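Side-chain contacts in lipoprotein (Colwellia psychrerythraea, PDB 3O0Y), which is a putative lipoprotein of unknown function, possibly related to metallopeptidases through a DUF885 domain grouped in the peptidase MA clan: residues Ser361-Tyr366 with Gly415-Asn420; Thr368-Lys373 with Leu435-Ala440; Gly402-Pro407 with Trp446-Asn451; Ser477-Tyr482 with Lys562-Arg567. All blocks are in the same frame, centred on the assembly; numbering follows the deposited sequence.

Contact 1: Ser361-Tyr366 with Gly415-Asn420; sequences SDINGY and GIYWIN
Ile-363, on helix 353-373, points its side chain at Tyr-417 and Ile-419, two residues apart on strand 416-419, so that helix and sheet meet through apolar groups. CB touches neither partner itself; it is the fork from which two branches reach the strand. CG2, anti to the backbone N because chi1 is -78° for CG1, goes to the phenol: it lies 3.6 Å from CE2 of Tyr-417 and 4.0 Å from CD2, approaching the ring obliquely. CG1 serves as a spacer and, with chi2 near 173°, carries CD1 to the far end. There CD1 sits 4.1 Å from CE2 of Tyr-417 and 3.9 Å from its OH, while on the Ile-419 side it meets CG1 tip to tip at 4.1 Å. One methyl thus fits between a phenol end and an aliphatic branch. Strand 416-419 is the middle strand of the three-stranded mixed sheet, and Val-388 of a neighbouring strand also touches Ile-363. The hydroxyl of Tyr-417 turns its polarity to Thr-436 OG1. With no hydrogen bond crossing between the segments and all three residues buried, the attachment rests on van der Waals and hydrophobic packing.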
# COMPACT_ATOMS: atom_id res chain seq x y z
N SER A 361 -23.09 -1.72 -8.51
CA SER A 361 -24.00 -2.80 -8.11
C SER A 361 -23.37 -4.14 -8.32
O SER A 361 -23.52 -5.07 -7.50
CB SER A 361 -25.34 -2.75 -8.87
OG SER A 361 -25.91 -1.47 -8.52
N ASP A 362 -22.70 -4.28 -9.44
CA ASP A 362 -21.97 -5.54 -9.70
C ASP A 362 -20.92 -5.84 -8.64
O ASP A 362 -20.85 -7.00 -8.09
CB ASP A 362 -21.29 -5.55 -11.08
CG ASP A 362 -22.30 -5.69 -12.27
OD1 ASP A 362 -23.53 -6.04 -12.07
OD2 ASP A 362 -21.82 -5.48 -13.43
N ILE A 363 -20.10 -4.85 -8.32
CA ILE A 363 -19.12 -4.98 -7.22
C ILE A 363 -19.74 -5.42 -5.92
O ILE A 363 -19.26 -6.36 -5.25
CB ILE A 363 -18.41 -3.67 -6.86
CG1 ILE A 363 -17.39 -3.40 -7.86
CG2 ILE A 363 -17.68 -3.84 -5.43
CD1 ILE A 363 -16.78 -1.96 -7.60
N ASN A 364 -20.80 -4.74 -5.52
CA ASN A 364 -21.45 -5.06 -4.29
C ASN A 364 -22.00 -6.50 -4.31
O ASN A 364 -21.89 -7.21 -3.32
CB ASN A 364 -22.48 -3.97 -3.87
CG ASN A 364 -21.77 -2.68 -3.32
OD1 ASN A 364 -21.15 -2.80 -2.33
ND2 ASN A 364 -21.58 -1.57 -4.15
N GLY A 365 -22.56 -6.94 -5.42
CA GLY A 365 -23.01 -8.28 -5.57
C GLY A 365 -21.87 -9.30 -5.49
O GLY A 365 -22.04 -10.40 -4.90
N TYR A 366 -20.73 -8.97 -6.07
CA TYR A 366 -19.60 -9.88 -6.00
C TYR A 366 -19.16 -10.09 -4.55
O TYR A 366 -18.77 -11.22 -4.17
CB TYR A 366 -18.40 -9.44 -6.84
CG TYR A 366 -18.62 -9.30 -8.33
CD1 TYR A 366 -19.52 -10.12 -9.01
CD2 TYR A 366 -17.94 -8.33 -9.05
CE1 TYR A 366 -19.73 -9.95 -10.37
CE2 TYR A 366 -18.12 -8.17 -10.43
CZ TYR A 366 -19.03 -8.99 -11.08
OH TYR A 366 -19.26 -8.90 -12.46
N GLY A 415 -13.35 -0.08 6.75
CA GLY A 415 -12.43 -0.33 5.66
C GLY A 415 -13.12 -0.06 4.35
O GLY A 415 -14.32 -0.33 4.22
N ILE A 416 -12.39 0.50 3.39
CA ILE A 416 -13.00 0.89 2.11
C ILE A 416 -12.23 0.36 0.92
O ILE A 416 -11.01 0.51 0.81
CB ILE A 416 -13.04 2.46 2.00
CG1 ILE A 416 -13.88 3.03 3.19
CG2 ILE A 416 -13.63 2.93 0.64
CD1 ILE A 416 -13.59 4.51 3.41
N TYR A 417 -13.00 -0.24 0.02
CA TYR A 417 -12.60 -0.61 -1.30
C TYR A 417 -12.96 0.58 -2.18
O TYR A 417 -14.11 0.89 -2.41
CB TYR A 417 -13.29 -1.92 -1.70
CG TYR A 417 -13.28 -2.32 -3.18
CD1 TYR A 417 -12.36 -1.85 -4.08
CD2 TYR A 417 -14.14 -3.31 -3.60
CE1 TYR A 417 -12.38 -2.29 -5.41
CE2 TYR A 417 -14.16 -3.71 -4.94
CZ TYR A 417 -13.27 -3.22 -5.82
OH TYR A 417 -13.26 -3.65 -7.12
N TRP A 418 -11.91 1.25 -2.63
CA TRP A 418 -12.02 2.34 -3.53
C TRP A 418 -11.92 1.88 -4.98
O TRP A 418 -11.01 1.10 -5.35
CB TRP A 418 -10.92 3.34 -3.33
CG TRP A 418 -10.92 3.98 -2.01
CD1 TRP A 418 -10.31 3.48 -0.91
CD2 TRP A 418 -11.58 5.20 -1.60
NE1 TRP A 418 -10.50 4.34 0.17
CE2 TRP A 418 -11.30 5.38 -0.22
CE3 TRP A 418 -12.39 6.13 -2.24
CZ2 TRP A 418 -11.79 6.47 0.52
CZ3 TRP A 418 -12.91 7.20 -1.53
CH2 TRP A 418 -12.59 7.38 -0.14
N ILE A 419 -12.85 2.36 -5.79
CA ILE A 419 -12.87 2.06 -7.22
C ILE A 419 -12.77 3.32 -8.07
O ILE A 419 -13.43 4.31 -7.77
CB ILE A 419 -14.15 1.21 -7.56
CG1 ILE A 419 -14.12 0.77 -9.00
CG2 ILE A 419 -15.41 1.96 -7.22
CD1 ILE A 419 -13.09 -0.31 -9.32
N ASN A 420 -11.94 3.30 -9.14
CA ASN A 420 -11.80 4.47 -10.03
C ASN A 420 -12.80 4.40 -11.17
O ASN A 420 -12.73 3.47 -12.00
CB ASN A 420 -10.41 4.47 -10.63
CG ASN A 420 -10.05 5.78 -11.20
OD1 ASN A 420 -10.86 6.42 -11.86
ND2 ASN A 420 -8.82 6.22 -10.96

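Contact 2: Thr368-Lys373 with Leu435-Ala440; sequences TEVTAK and LTYHEA
Val-370 and Tyr-437 mark the nearest backbone approach, CA to CA 8.1 Å, between the last turns of helix 353-373 and those of helix 432-439. The valine offers its branch point to one side of the phenol: CB is 3.8 Å from CE1 of Tyr-437, and CG1 is 3.9 Å from CD1 of the same ring. CG1 comes this close because chi1 of 69° sets it between the backbone N and the carbonyl carbon, while CG2 goes anti to the N. The two side chains cross obliquely. Further out the contact turns polar. Glu-369 is extended through CG and CD and reaches out from its helix, its end drawing nearer to Tyr-437, yet its OE1 stays 4.5 Å from Tyr-437 OH. A water fills the interval: the phenol donates to it at 2.7 Å, and it donates in turn to Glu-369 OE1 at 2.6 Å. The water lies in the ring plane at its hydroxyl edge, and the two bonds meet at about 115° on its oxygen. A phenylalanine in place of Tyr-437 would probably keep the valine packing but leave the water without its phenolic donor and Glu-369 without its link to this helix. His-438 and Glu-439, with His-444 and His-445 after them, are reminiscent of the histidine-glutamate signature of MA-clan metallopeptidases, though not in HExxH spacing; a related role is only inferred. Ala-481 of helix 467-483, together with Met-486 and Tyr-487, also packs on the Tyr-437 ring.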
# COMPACT_ATOMS: atom_id res chain seq x y z
N THR A 368 -20.92 -9.71 -1.75
CA THR A 368 -21.91 -10.45 -1.01
C THR A 368 -21.82 -11.95 -1.30
O THR A 368 -21.92 -12.79 -0.36
CB THR A 368 -23.35 -9.90 -1.35
OG1 THR A 368 -23.36 -8.52 -0.98
CG2 THR A 368 -24.44 -10.69 -0.64
N GLU A 369 -21.75 -12.29 -2.58
CA GLU A 369 -21.71 -13.67 -2.99
C GLU A 369 -20.46 -14.38 -2.44
O GLU A 369 -20.56 -15.45 -1.91
CB GLU A 369 -21.78 -13.77 -4.50
CG GLU A 369 -21.61 -15.18 -5.05
CD GLU A 369 -21.47 -15.13 -6.62
OE1 GLU A 369 -20.69 -14.28 -7.21
OE2 GLU A 369 -22.22 -15.90 -7.24
N VAL A 370 -19.27 -13.82 -2.65
CA VAL A 370 -18.05 -14.52 -2.26
C VAL A 370 -17.98 -14.66 -0.74
O VAL A 370 -17.49 -15.64 -0.24
CB VAL A 370 -16.78 -13.88 -2.83
CG1 VAL A 370 -16.44 -12.45 -2.19
CG2 VAL A 370 -15.60 -14.89 -2.71
N THR A 371 -18.45 -13.66 0.00
CA THR A 371 -18.31 -13.68 1.45
C THR A 371 -19.15 -14.78 2.03
O THR A 371 -18.71 -15.50 2.93
CB THR A 371 -18.75 -12.31 2.03
OG1 THR A 371 -17.93 -11.29 1.47
CG2 THR A 371 -18.62 -12.28 3.59
N ALA A 372 -20.29 -15.02 1.39
CA ALA A 372 -21.16 -16.13 1.78
C ALA A 372 -20.58 -17.48 1.39
O ALA A 372 -20.56 -18.42 2.19
CB ALA A 372 -22.54 -15.97 1.12
N LYS A 373 -20.16 -17.60 0.16
CA LYS A 373 -19.71 -18.86 -0.37
C LYS A 373 -18.36 -19.27 0.19
O LYS A 373 -18.06 -20.46 0.23
CB LYS A 373 -19.62 -18.78 -1.90
CG LYS A 373 -21.00 -18.74 -2.56
CD LYS A 373 -21.52 -20.18 -2.77
CE LYS A 373 -23.03 -20.32 -2.52
NZ LYS A 373 -23.40 -21.70 -1.99
N LEU A 435 -10.41 -7.94 -9.19
CA LEU A 435 -10.06 -6.71 -8.44
C LEU A 435 -10.82 -6.68 -7.13
O LEU A 435 -10.28 -6.33 -6.07
CB LEU A 435 -10.34 -5.49 -9.26
CG LEU A 435 -10.02 -4.16 -8.59
CD1 LEU A 435 -8.46 -4.12 -8.35
CD2 LEU A 435 -10.51 -3.01 -9.47
N THR A 436 -12.09 -7.08 -7.21
CA THR A 436 -12.96 -7.02 -6.06
C THR A 436 -12.58 -8.06 -4.98
O THR A 436 -12.63 -7.79 -3.74
CB THR A 436 -14.41 -7.15 -6.50
OG1 THR A 436 -14.77 -6.05 -7.36
CG2 THR A 436 -15.35 -7.30 -5.32
N TYR A 437 -12.13 -9.24 -5.44
CA TYR A 437 -11.60 -10.21 -4.51
C TYR A 437 -10.32 -9.80 -3.88
O TYR A 437 -10.08 -10.04 -2.68
CB TYR A 437 -11.53 -11.60 -5.15
CG TYR A 437 -12.82 -12.10 -5.78
CD1 TYR A 437 -14.08 -11.84 -5.23
CD2 TYR A 437 -12.79 -12.82 -6.97
CE1 TYR A 437 -15.20 -12.25 -5.83
CE2 TYR A 437 -13.92 -13.28 -7.52
CZ TYR A 437 -15.14 -13.00 -6.99
OH TYR A 437 -16.32 -13.40 -7.63
N HIS A 438 -9.45 -9.15 -4.66
CA HIS A 438 -8.20 -8.66 -4.20
C HIS A 438 -8.33 -7.57 -3.14
O HIS A 438 -7.68 -7.66 -2.08
CB HIS A 438 -7.50 -8.07 -5.39
CG HIS A 438 -6.14 -7.54 -5.10
ND1 HIS A 438 -5.90 -6.30 -4.59
CD2 HIS A 438 -4.92 -8.15 -5.14
CE1 HIS A 438 -4.61 -6.07 -4.54
NE2 HIS A 438 -3.98 -7.21 -4.77
N GLU A 439 -9.25 -6.63 -3.37
CA GLU A 439 -9.36 -5.45 -2.50
C GLU A 439 -10.17 -5.73 -1.27
O GLU A 439 -9.92 -5.17 -0.17
CB GLU A 439 -9.89 -4.26 -3.26
CG GLU A 439 -9.02 -3.72 -4.45
CD GLU A 439 -7.66 -3.23 -4.11
OE1 GLU A 439 -7.28 -3.21 -2.95
OE2 GLU A 439 -6.97 -2.88 -5.09
N ALA A 440 -11.22 -6.48 -1.44
CA ALA A 440 -12.18 -6.73 -0.37
C ALA A 440 -12.02 -8.11 0.20
O ALA A 440 -11.07 -8.31 0.98
CB ALA A 440 -13.59 -6.34 -0.78
O HOH W 1 -18.59 -13.08 -6.21

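Contact 3: Gly402-Pro407 with Trp446-Asn451; sequences GQYTSP and WQIALN
Chi1 of 174° sends the ring of Tyr-404 away from its backbone N and out from strand 402-405, while chi1 of -75° (CG1) at Ile-448, on helix 444-452, puts CG2 anti to its own backbone N; the two side chains run alongside each other, pointing opposite ways. The contact joins an outermost strand of the three-stranded mixed sheet, and the loop leaving it, to that helix. Ile-448 CD1 approaches Tyr-404 obliquely, 3.7 Å from CE2 and 3.8 Å from CD2. Its other methyl, CG2, also brushes the ring but mainly meets the loop, lying 3.7 Å from OG and 3.9 Å from CB of Ser-406, with CD of Pro-407 at 4.2 Å. Beyond these methyls the phenol hydroxyl hydrogen-bonds to ND1 of His-445, one residue before the helical segment, so the tyrosine is held at its polar end as well as along its flank. An alanine in place of Ser-406 removes OG, which would probably leave the Pro-407 carbonyl without its hydroxyl donor and Ile-448 CG2 less closely packed. The serine hydroxyl donates to Pro-407 O at 2.8 Å, in the carbonyl plane and on a lone pair, with a C=O...OG angle of 126°.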
# COMPACT_ATOMS: atom_id res chain seq x y z
N GLY A 402 -7.96 0.62 -8.40
CA GLY A 402 -8.62 0.29 -7.13
C GLY A 402 -7.65 0.35 -5.97
O GLY A 402 -6.45 0.31 -6.18
N GLN A 403 -8.17 0.40 -4.73
CA GLN A 403 -7.27 0.48 -3.58
C GLN A 403 -8.11 0.07 -2.39
O GLN A 403 -9.33 0.16 -2.42
CB GLN A 403 -6.81 1.92 -3.41
CG GLN A 403 -5.82 2.14 -2.31
CD GLN A 403 -5.16 3.47 -2.48
OE1 GLN A 403 -5.84 4.49 -2.58
NE2 GLN A 403 -3.84 3.45 -2.66
N TYR A 404 -7.46 -0.36 -1.32
CA TYR A 404 -8.16 -0.66 -0.09
C TYR A 404 -7.50 0.20 0.98
O TYR A 404 -6.26 0.26 1.06
CB TYR A 404 -8.02 -2.14 0.32
CG TYR A 404 -8.61 -2.42 1.67
CD1 TYR A 404 -9.94 -2.49 1.85
CD2 TYR A 404 -7.81 -2.57 2.79
CE1 TYR A 404 -10.48 -2.73 3.10
CE2 TYR A 404 -8.31 -2.82 4.02
CZ TYR A 404 -9.63 -2.85 4.20
OH TYR A 404 -10.16 -3.08 5.44
N THR A 405 -8.33 0.86 1.77
CA THR A 405 -7.87 1.55 3.01
C THR A 405 -8.40 0.91 4.25
O THR A 405 -9.55 0.51 4.29
CB THR A 405 -8.23 3.04 2.99
OG1 THR A 405 -9.63 3.22 2.76
CG2 THR A 405 -7.45 3.76 1.86
N SER A 406 -7.50 0.70 5.22
CA SER A 406 -7.86 0.01 6.46
C SER A 406 -8.92 0.75 7.28
O SER A 406 -9.03 1.99 7.22
CB SER A 406 -6.62 -0.13 7.30
OG SER A 406 -6.94 -0.56 8.66
N PRO A 407 -9.73 0.00 8.02
CA PRO A 407 -10.56 0.70 9.03
C PRO A 407 -9.70 1.38 10.12
O PRO A 407 -8.55 1.05 10.33
CB PRO A 407 -11.34 -0.42 9.67
CG PRO A 407 -10.99 -1.70 8.89
CD PRO A 407 -9.68 -1.43 8.26
N TRP A 446 -10.46 -8.71 4.31
CA TRP A 446 -10.62 -9.85 5.16
C TRP A 446 -9.32 -10.02 6.01
O TRP A 446 -9.40 -10.23 7.22
CB TRP A 446 -10.94 -11.10 4.35
CG TRP A 446 -11.52 -12.24 5.14
CD1 TRP A 446 -10.87 -13.38 5.54
CD2 TRP A 446 -12.88 -12.41 5.51
NE1 TRP A 446 -11.75 -14.23 6.14
CE2 TRP A 446 -12.98 -13.66 6.16
CE3 TRP A 446 -14.03 -11.62 5.36
CZ2 TRP A 446 -14.18 -14.15 6.66
CZ3 TRP A 446 -15.20 -12.12 5.86
CH2 TRP A 446 -15.29 -13.39 6.44
N GLN A 447 -8.18 -9.89 5.37
CA GLN A 447 -6.89 -10.13 6.02
C GLN A 447 -6.57 -9.04 7.01
O GLN A 447 -6.33 -9.34 8.21
CB GLN A 447 -5.79 -10.29 5.00
CG GLN A 447 -4.40 -10.47 5.51
CD GLN A 447 -3.73 -9.17 5.79
OE1 GLN A 447 -3.44 -8.41 4.89
NE2 GLN A 447 -3.33 -8.97 7.09
N ILE A 448 -6.67 -7.80 6.55
CA ILE A 448 -6.33 -6.64 7.45
C ILE A 448 -7.26 -6.56 8.66
O ILE A 448 -6.84 -6.35 9.78
CB ILE A 448 -6.32 -5.35 6.63
CG1 ILE A 448 -5.04 -5.33 5.79
CG2 ILE A 448 -6.44 -4.05 7.50
CD1 ILE A 448 -5.02 -4.30 4.72
N ALA A 449 -8.54 -6.72 8.45
CA ALA A 449 -9.49 -6.71 9.52
C ALA A 449 -9.28 -7.83 10.53
O ALA A 449 -9.30 -7.61 11.76
CB ALA A 449 -10.96 -6.75 8.91
N LEU A 450 -9.00 -9.05 10.04
CA LEU A 450 -8.63 -10.13 10.97
C LEU A 450 -7.37 -9.77 11.77
O LEU A 450 -7.31 -10.05 12.95
CB LEU A 450 -8.52 -11.48 10.25
CG LEU A 450 -9.83 -12.12 9.88
CD1 LEU A 450 -9.59 -13.34 8.90
CD2 LEU A 450 -10.67 -12.57 11.17
N ASN A 451 -6.36 -9.19 11.12
CA ASN A 451 -5.15 -8.86 11.84
C ASN A 451 -5.46 -7.82 12.92
O ASN A 451 -4.97 -7.97 14.05
CB ASN A 451 -4.14 -8.30 10.91
CG ASN A 451 -2.73 -8.29 11.48
OD1 ASN A 451 -2.49 -8.54 12.71
ND2 ASN A 451 -1.79 -8.00 10.63

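Contact 4: Ser477-Tyr482 with Lys562-Arg567; sequences SEQVAY and KILSLR
Leu-564 and Arg-567, one turn apart on helix 555-574, face Gln-479 and Val-480 of helix 467-483. The short segments run at 51° to one another with their axes 12.1 Å apart, so long side chains have to span the interval. Leu-564 comes first, and its two methyls approach the end of Gln-479 from the opposite direction: CD2 is 3.7 Å from NE2, and CD1 is 3.9 Å from OE1. The glutamine reaches them because its chain is extended through CG and CD. Arg-567 then bends at chi3 (81°) and lays a face of its guanidinium over Leu-564 CD2, which stands 3.5 Å from that plane toward the rim. Its NH2 comes within 3.9 Å of Gln-479 NE2, but both are donors; amide and guanidinium planes are 69° apart and no bond joins them. Glu-483, one turn on from Gln-479 on the same helix, takes both: a salt bridge from Arg-567 NH1 on OE1 and a hydrogen bond from Gln-479 NE2 on OE2. NH1 also bonds to Tyr-476 OH and lies 4.2 Å from Val-480 CG2. A bound Tris molecule, probably from the crystallisation liquor, lies about 4 Å from the Gln-479 side chain. The arrangement is a widely spaced crossing of two helices within the mainly helical fold, with a salt bridge from Arg-567 to Glu-483 linking the two.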
# COMPACT_ATOMS: atom_id res chain seq x y z
N SER A 477 -5.56 -14.89 -2.55
CA SER A 477 -7.04 -14.76 -2.38
C SER A 477 -7.73 -14.84 -3.72
O SER A 477 -8.80 -15.47 -3.84
CB SER A 477 -7.43 -13.31 -1.84
OG SER A 477 -7.11 -13.50 -0.51
N GLU A 478 -7.14 -14.21 -4.70
CA GLU A 478 -7.70 -14.19 -6.05
C GLU A 478 -7.77 -15.60 -6.65
O GLU A 478 -8.72 -15.93 -7.39
CB GLU A 478 -6.93 -13.24 -6.96
CG GLU A 478 -7.08 -11.72 -6.60
CD GLU A 478 -6.17 -10.84 -7.45
OE1 GLU A 478 -6.50 -10.60 -8.67
OE2 GLU A 478 -5.13 -10.34 -6.94
N GLN A 479 -6.76 -16.40 -6.34
CA GLN A 479 -6.74 -17.80 -6.80
C GLN A 479 -7.69 -18.64 -6.00
O GLN A 479 -8.42 -19.45 -6.55
CB GLN A 479 -5.34 -18.44 -6.75
CG GLN A 479 -5.36 -19.88 -7.22
CD GLN A 479 -3.92 -20.41 -7.30
OE1 GLN A 479 -3.05 -19.75 -7.90
NE2 GLN A 479 -3.69 -21.59 -6.76
N VAL A 480 -7.72 -18.45 -4.68
CA VAL A 480 -8.69 -19.15 -3.87
C VAL A 480 -10.13 -18.86 -4.33
O VAL A 480 -10.96 -19.75 -4.29
CB VAL A 480 -8.58 -18.78 -2.37
CG1 VAL A 480 -9.77 -19.49 -1.55
CG2 VAL A 480 -7.30 -19.34 -1.82
N ALA A 481 -10.45 -17.60 -4.75
CA ALA A 481 -11.80 -17.30 -5.21
C ALA A 481 -12.14 -18.21 -6.41
O ALA A 481 -13.27 -18.71 -6.51
CB ALA A 481 -11.89 -15.82 -5.59
N TYR A 482 -11.19 -18.44 -7.31
CA TYR A 482 -11.37 -19.42 -8.42
C TYR A 482 -11.63 -20.83 -7.90
O TYR A 482 -12.60 -21.50 -8.31
CB TYR A 482 -10.16 -19.39 -9.40
CG TYR A 482 -10.29 -20.47 -10.45
CD1 TYR A 482 -11.03 -20.26 -11.61
CD2 TYR A 482 -9.84 -21.75 -10.21
CE1 TYR A 482 -11.26 -21.26 -12.54
CE2 TYR A 482 -9.98 -22.72 -11.15
CZ TYR A 482 -10.75 -22.53 -12.30
OH TYR A 482 -11.04 -23.57 -13.15
N LYS A 562 5.17 -18.19 -2.03
CA LYS A 562 5.57 -18.78 -0.75
C LYS A 562 4.36 -19.34 -0.04
O LYS A 562 4.44 -20.44 0.47
CB LYS A 562 6.25 -17.77 0.14
CG LYS A 562 6.75 -18.33 1.49
CD LYS A 562 7.70 -19.51 1.29
CE LYS A 562 8.20 -20.06 2.67
NZ LYS A 562 9.16 -21.18 2.56
N ILE A 563 3.25 -18.59 -0.03
CA ILE A 563 1.98 -19.10 0.54
C ILE A 563 1.58 -20.39 -0.13
O ILE A 563 1.26 -21.36 0.54
CB ILE A 563 0.80 -18.03 0.52
CG1 ILE A 563 1.20 -16.85 1.41
CG2 ILE A 563 -0.53 -18.79 0.92
CD1 ILE A 563 0.32 -15.56 1.19
N LEU A 564 1.60 -20.44 -1.46
CA LEU A 564 1.28 -21.64 -2.18
C LEU A 564 2.27 -22.82 -1.93
O LEU A 564 1.85 -24.00 -1.83
CB LEU A 564 1.17 -21.31 -3.68
CG LEU A 564 -0.09 -20.59 -4.13
CD1 LEU A 564 0.03 -20.26 -5.62
CD2 LEU A 564 -1.31 -21.53 -3.88
N SER A 565 3.54 -22.50 -1.77
CA SER A 565 4.54 -23.52 -1.46
C SER A 565 4.30 -24.14 -0.08
O SER A 565 4.34 -25.37 0.09
CB SER A 565 5.92 -22.87 -1.47
OG SER A 565 6.88 -23.86 -1.14
N LEU A 566 3.94 -23.28 0.89
CA LEU A 566 3.53 -23.76 2.19
C LEU A 566 2.30 -24.62 2.15
O LEU A 566 2.23 -25.63 2.87
CB LEU A 566 3.44 -22.60 3.20
CG LEU A 566 4.78 -21.92 3.60
CD1 LEU A 566 4.35 -20.62 4.32
CD2 LEU A 566 5.68 -22.84 4.53
N ARG A 567 1.32 -24.22 1.34
CA ARG A 567 0.10 -25.00 1.23
C ARG A 567 0.42 -26.39 0.67
O ARG A 567 -0.18 -27.38 1.09
CB ARG A 567 -0.90 -24.23 0.38
CG ARG A 567 -2.30 -24.82 0.43
CD ARG A 567 -3.35 -23.89 -0.24
NE ARG A 567 -3.31 -24.08 -1.68
CZ ARG A 567 -4.28 -23.76 -2.52
NH1 ARG A 567 -5.35 -23.09 -2.10
NH2 ARG A 567 -4.14 -24.06 -3.82

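In the fold
Contacts 1 and 2 share helix 353-373, their centres 9 Å apart, and meet where Tyr-417 CD1 packs 3.5 Å from Glu-439 CB. Contact 3 joins contact 1 through the sheet, where Trp-418 N meets Gln-403 O at 2.8 Å, and approaches contact 2 at Glu-439, whose OE1 is 3.3 Å from Tyr-404 N. Contacts 1 and 3 thus pack on Glu-439 and contact 4 reaches His-438 through Glu-478, so all meet around this part of contact 2, where family membership suggests, without proof, a metallopeptidase-like site. Contact 4 also touches contact 2 through Tyr-437 CD2 and Ala-481 CB at 3.4 Å, but its centre is about 22 Å from that of contact 1, and the Tris molecule lies beside it.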